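Local coordinates for uncharacterized protein VP1736 (Vibrio parahaemolyticus, PDB 3LXQ) that is of unknown function but carries a sulfatase-family domain of the alkaline phosphatase clan, an alpha/beta fold accompanied by a smaller antiparallel sheet, at residues A[124-136]-A[378-391]. Residues are numbered along the deposited sequence; the frame is centred on the assembly and turned at random.
Sequences TQMYATGTRSVRG and AMMQYDKNFGYLTR
The beta hairpin 378-390, which starts the small antiparallel sheet, lies with its edge strand against the loop leading from strand 121-127 of the mixed sheet to helix 133-141. One backbone hydrogen bond ties them: Gln381 N gives its hydrogen to Thr129 O (2.8 Å, 154° at the hydrogen). Beside it, Thr129 CA sends a CA-H...O contact to Met379 O at 3.4 Å.

Tyr127 supplies the main apolar surface on its side. With CG anti to its carbonyl carbon (chi1 -64°), the ring reaches Leu389, whose CD2 lies over one face, 4.0 Å from CZ; the short Ala378 leaves room for the ring's base, its CB 3.8 Å from Tyr127 CB. Selenomethionine Met380 adds an oblique Met-aromatic contact, SE 4.9 Å from the ring centroid of Tyr127. Gln125 NE2, at the ring's edge, weakly hydrogen-bonds Tyr127 OH.

Consistent with an alkaline phosphatase-like fold, helix 133-141 follows; its N-cap residue, Arg132, is long enough when extended to span to the hairpin's exposed type II' turn. There Asp383 offers OD1, met nearly along its C-O axis by NH1 at 3.3 Å in a salt bridge. Nearby, Thr131's methyl, CG2, packs on the Tyr382 ring edge, 3.9 Å from CD1.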
loop_
_atom_site.group_PDB
_atom_site.type_symbol
_atom_site.label_atom_id
_atom_site.label_comp_id
_atom_site.label_asym_id
_atom_site.label_seq_id
_atom_site.Cartn_x
_atom_site.Cartn_y
_atom_site.Cartn_z
ATOM N N THR A 124 -9.487 -9.899 -1.056
ATOM C CA THR A 124 -9.860 -10.473 0.243
ATOM C C THR A 124 -8.666 -11.077 0.947
ATOM O O THR A 124 -8.763 -11.475 2.111
ATOM C CB THR A 124 -10.970 -11.544 0.132
ATOM O OG1 THR A 124 -10.450 -12.713 -0.526
ATOM C CG2 THR A 124 -12.169 -11.001 -0.633
ATOM N N GLN A 125 -7.541 -11.133 0.241
ATOM C CA GLN A 125 -6.297 -11.654 0.798
ATOM C C GLN A 125 -5.112 -10.707 0.576
ATOM O O GLN A 125 -4.037 -11.150 0.200
ATOM C CB GLN A 125 -5.971 -13.041 0.216
ATOM C CG GLN A 125 -6.870 -14.148 0.739
ATOM C CD GLN A 125 -6.750 -14.347 2.241
ATOM O OE1 GLN A 125 -7.743 -14.591 2.927
ATOM N NE2 GLN A 125 -5.530 -14.264 2.755
HETATM N N MSE A 126 -5.343 -9.423 0.838
HETATM C CA MSE A 126 -4.353 -8.363 0.746
HETATM C C MSE A 126 -3.604 -8.168 2.063
HETATM O O MSE A 126 -4.213 -8.080 3.128
HETATM C CB MSE A 126 -5.040 -7.046 0.370
HETATM C CG MSE A 126 -4.085 -5.874 0.187
HETATM SE SE MSE A 126 -2.793 -6.103 -1.257
HETATM C CE MSE A 126 -4.039 -6.528 -2.696
ATOM N N TYR A 127 -2.277 -8.093 1.975
ATOM C CA TYR A 127 -1.440 -7.883 3.160
ATOM C C TYR A 127 -0.489 -6.716 3.026
ATOM O O TYR A 127 0.150 -6.526 1.982
ATOM C CB TYR A 127 -0.684 -9.160 3.525
ATOM C CG TYR A 127 -1.624 -10.267 3.912
ATOM C CD1 TYR A 127 -2.225 -11.064 2.937
ATOM C CD2 TYR A 127 -1.946 -10.496 5.246
ATOM C CE1 TYR A 127 -3.118 -12.062 3.272
ATOM C CE2 TYR A 127 -2.833 -11.508 5.595
ATOM C CZ TYR A 127 -3.413 -12.292 4.601
ATOM O OH TYR A 127 -4.314 -13.279 4.936
ATOM N N ALA A 128 -0.411 -5.918 4.084
ATOM C CA ALA A 128 0.600 -4.879 4.179
ATOM C C ALA A 128 1.948 -5.567 4.366
ATOM O O ALA A 128 2.008 -6.665 4.916
ATOM C CB ALA A 128 0.301 -3.926 5.344
ATOM N N THR A 129 3.008 -4.951 3.841
ATOM C CA THR A 129 4.375 -5.423 4.069
ATOM C C THR A 129 4.910 -4.979 5.434
ATOM O O THR A 129 5.902 -5.532 5.935
ATOM C CB THR A 129 5.328 -4.890 2.998
ATOM O OG1 THR A 129 5.283 -3.467 3.029
ATOM C CG2 THR A 129 4.942 -5.387 1.593
ATOM N N GLY A 130 4.253 -3.986 6.040
ATOM C CA GLY A 130 4.669 -3.469 7.346
ATOM C C GLY A 130 3.583 -3.141 8.353
ATOM O O GLY A 130 2.401 -3.484 8.158
ATOM N N THR A 131 4.012 -2.493 9.447
ATOM C CA THR A 131 3.138 -2.067 10.534
ATOM C C THR A 131 3.090 -0.554 10.726
ATOM O O THR A 131 2.302 -0.059 11.541
ATOM C CB THR A 131 3.554 -2.690 11.873
ATOM O OG1 THR A 131 4.888 -2.265 12.210
ATOM C CG2 THR A 131 3.479 -4.197 11.789
ATOM N N ARG A 132 3.908 0.179 9.973
ATOM C CA ARG A 132 4.016 1.624 10.159
ATOM C C ARG A 132 3.560 2.377 8.925
ATOM O O ARG A 132 3.644 1.871 7.815
ATOM C CB ARG A 132 5.444 2.027 10.544
ATOM C CG ARG A 132 5.913 1.463 11.914
ATOM C CD ARG A 132 7.415 1.577 12.031
ATOM N NE ARG A 132 7.902 1.316 13.387
ATOM C CZ ARG A 132 8.333 0.135 13.826
ATOM N NH1 ARG A 132 8.337 -0.937 13.031
ATOM N NH2 ARG A 132 8.762 0.022 15.073
ATOM N N SER A 133 3.046 3.579 9.154
ATOM C CA SER A 133 2.527 4.408 8.085
ATOM C C SER A 133 3.524 4.631 6.956
ATOM O O SER A 133 3.153 4.478 5.782
ATOM C CB SER A 133 2.013 5.734 8.654
ATOM O OG SER A 133 0.899 5.498 9.513
ATOM N N VAL A 134 4.779 4.974 7.277
ATOM C CA VAL A 134 5.760 5.215 6.218
ATOM C C VAL A 134 6.013 3.973 5.358
ATOM O O VAL A 134 6.314 4.115 4.181
ATOM C CB VAL A 134 7.125 5.832 6.681
ATOM C CG1 VAL A 134 6.960 7.305 7.050
ATOM C CG2 VAL A 134 7.767 5.045 7.801
ATOM N N ARG A 135 5.871 2.774 5.933
ATOM C CA ARG A 135 6.048 1.543 5.137
ATOM C C ARG A 135 4.867 1.315 4.192
ATOM O O ARG A 135 5.047 0.821 3.064
ATOM C CB ARG A 135 6.345 0.319 6.017
ATOM C CG ARG A 135 6.576 -0.974 5.218
ATOM C CD ARG A 135 7.671 -1.825 5.831
ATOM N NE ARG A 135 9.039 -1.401 5.467
ATOM C CZ ARG A 135 10.099 -1.655 6.234
ATOM N NH1 ARG A 135 9.926 -2.274 7.394
ATOM N NH2 ARG A 135 11.324 -1.301 5.869
ATOM N N GLY A 136 3.670 1.706 4.619
ATOM C CA GLY A 136 2.514 1.694 3.699
ATOM C C GLY A 136 2.638 2.698 2.570
ATOM O O GLY A 136 2.215 2.430 1.430
ATOM N N ALA A 378 2.517 -13.279 0.224
ATOM C CA ALA A 378 2.586 -12.025 0.961
ATOM C C ALA A 378 3.852 -12.007 1.805
ATOM O O ALA A 378 4.128 -12.954 2.591
ATOM C CB ALA A 378 1.343 -11.853 1.870
HETATM N N MSE A 379 4.622 -10.944 1.639
HETATM C CA MSE A 379 5.742 -10.672 2.527
HETATM C C MSE A 379 5.270 -9.752 3.634
HETATM O O MSE A 379 4.594 -8.771 3.373
HETATM C CB MSE A 379 6.883 -9.981 1.771
HETATM C CG MSE A 379 7.192 -10.592 0.424
HETATM SE SE MSE A 379 8.806 -9.690 -0.208
HETATM C CE MSE A 379 8.433 -9.742 -2.157
HETATM N N MSE A 380 5.646 -10.050 4.868
HETATM C CA MSE A 380 5.346 -9.124 5.951
HETATM C C MSE A 380 6.440 -9.018 7.011
HETATM O O MSE A 380 7.061 -10.015 7.408
HETATM C CB MSE A 380 3.925 -9.319 6.509
HETATM C CG MSE A 380 3.588 -10.688 6.981
HETATM SE SE MSE A 380 1.739 -11.251 6.597
HETATM C CE MSE A 380 2.294 -12.933 5.796
ATOM N N GLN A 381 6.716 -7.774 7.400
ATOM C CA GLN A 381 7.767 -7.466 8.357
ATOM C C GLN A 381 7.139 -6.959 9.626
ATOM O O GLN A 381 6.469 -5.926 9.617
ATOM C CB GLN A 381 8.700 -6.393 7.805
ATOM C CG GLN A 381 9.959 -6.174 8.625
ATOM C CD GLN A 381 11.088 -7.122 8.232
ATOM O OE1 GLN A 381 11.314 -7.371 7.047
ATOM N NE2 GLN A 381 11.816 -7.639 9.230
ATOM N N TYR A 382 7.359 -7.696 10.714
ATOM C CA TYR A 382 6.930 -7.290 12.033
ATOM C C TYR A 382 8.177 -6.964 12.859
ATOM O O TYR A 382 8.791 -7.858 13.458
ATOM C CB TYR A 382 6.080 -8.387 12.702
ATOM C CG TYR A 382 5.578 -8.007 14.078
ATOM C CD1 TYR A 382 4.548 -7.069 14.225
ATOM C CD2 TYR A 382 6.125 -8.575 15.233
ATOM C CE1 TYR A 382 4.083 -6.703 15.469
ATOM C CE2 TYR A 382 5.666 -8.213 16.492
ATOM C CZ TYR A 382 4.642 -7.275 16.599
ATOM O OH TYR A 382 4.158 -6.897 17.819
ATOM N N ASP A 383 8.553 -5.683 12.871
ATOM C CA ASP A 383 9.814 -5.239 13.502
ATOM C C ASP A 383 11.032 -5.964 12.893
ATOM O O ASP A 383 11.363 -5.756 11.727
ATOM C CB ASP A 383 9.751 -5.407 15.040
ATOM C CG ASP A 383 8.680 -4.525 15.682
ATOM O OD1 ASP A 383 8.387 -3.440 15.128
ATOM O OD2 ASP A 383 8.140 -4.907 16.750
ATOM N N LYS A 384 11.668 -6.827 13.681
ATOM C CA LYS A 384 12.850 -7.564 13.247
ATOM C C LYS A 384 12.511 -8.898 12.560
ATOM O O LYS A 384 13.402 -9.576 12.036
ATOM C CB LYS A 384 13.793 -7.798 14.444
ATOM N N ASN A 385 11.236 -9.281 12.575
ATOM C CA ASN A 385 10.818 -10.548 11.972
ATOM C C ASN A 385 10.246 -10.386 10.567
ATOM O O ASN A 385 9.479 -9.470 10.314
ATOM C CB ASN A 385 9.814 -11.253 12.869
ATOM C CG ASN A 385 10.389 -11.581 14.238
ATOM O OD1 ASN A 385 11.603 -11.585 14.432
ATOM N ND2 ASN A 385 9.515 -11.854 15.189
ATOM N N PHE A 386 10.639 -11.283 9.663
ATOM C CA PHE A 386 10.145 -11.285 8.287
ATOM C C PHE A 386 9.376 -12.562 8.026
ATOM O O PHE A 386 9.858 -13.673 8.322
ATOM C CB PHE A 386 11.298 -11.164 7.282
ATOM C CG PHE A 386 10.860 -11.247 5.825
ATOM C CD1 PHE A 386 10.814 -12.483 5.154
ATOM C CD2 PHE A 386 10.526 -10.092 5.116
ATOM C CE1 PHE A 386 10.423 -12.546 3.788
ATOM C CE2 PHE A 386 10.137 -10.152 3.771
ATOM C CZ PHE A 386 10.082 -11.375 3.109
ATOM N N GLY A 387 8.180 -12.403 7.469
ATOM C CA GLY A 387 7.325 -13.528 7.128
ATOM C C GLY A 387 7.004 -13.618 5.653
ATOM O O GLY A 387 6.802 -12.603 4.984
ATOM N N TYR A 388 6.982 -14.845 5.146
ATOM C CA TYR A 388 6.631 -15.119 3.755
ATOM C C TYR A 388 5.471 -16.117 3.736
ATOM O O TYR A 388 5.628 -17.309 4.065
ATOM C CB TYR A 388 7.845 -15.651 2.976
ATOM C CG TYR A 388 7.750 -15.491 1.459
ATOM C CD1 TYR A 388 8.187 -14.323 0.826
ATOM C CD2 TYR A 388 7.238 -16.520 0.661
ATOM C CE1 TYR A 388 8.111 -14.185 -0.579
ATOM C CE2 TYR A 388 7.151 -16.394 -0.711
ATOM C CZ TYR A 388 7.586 -15.228 -1.326
ATOM O OH TYR A 388 7.494 -15.129 -2.678
ATOM N N LEU A 389 4.299 -15.597 3.403
ATOM C CA LEU A 389 3.065 -16.361 3.340
ATOM C C LEU A 389 2.762 -16.779 1.899
ATOM O O LEU A 389 2.772 -15.943 0.980
ATOM C CB LEU A 389 1.898 -15.543 3.913
ATOM C CG LEU A 389 0.499 -16.194 3.929
ATOM C CD1 LEU A 389 0.376 -17.311 4.988
ATOM C CD2 LEU A 389 -0.616 -15.161 4.103
ATOM N N THR A 390 2.536 -18.077 1.708
ATOM C CA THR A 390 2.020 -18.617 0.445
ATOM C C THR A 390 0.813 -19.513 0.748
ATOM O O THR A 390 0.467 -19.722 1.907
ATOM C CB THR A 390 3.092 -19.445 -0.322
ATOM O OG1 THR A 390 3.171 -20.751 0.247
ATOM C CG2 THR A 390 4.470 -18.783 -0.253
ATOM N N ARG A 391 0.176 -20.051 -0.285
ATOM C CA ARG A 391 -1.015 -20.873 -0.080
ATOM C C ARG A 391 -0.709 -22.182 0.647
ATOM O O ARG A 391 -1.606 -22.814 1.204
ATOM C CB ARG A 391 -1.702 -21.153 -1.414
ATOM C CG ARG A 391 -2.571 -20.018 -1.915
ATOM C CD ARG A 391 -3.811 -19.837 -1.049
ATOM N NE ARG A 391 -4.610 -18.697 -1.488
ATOM C CZ ARG A 391 -5.749 -18.304 -0.918
ATOM N NH1 ARG A 391 -6.402 -17.257 -1.403
ATOM N NH2 ARG A 391 -6.243 -18.956 0.132
#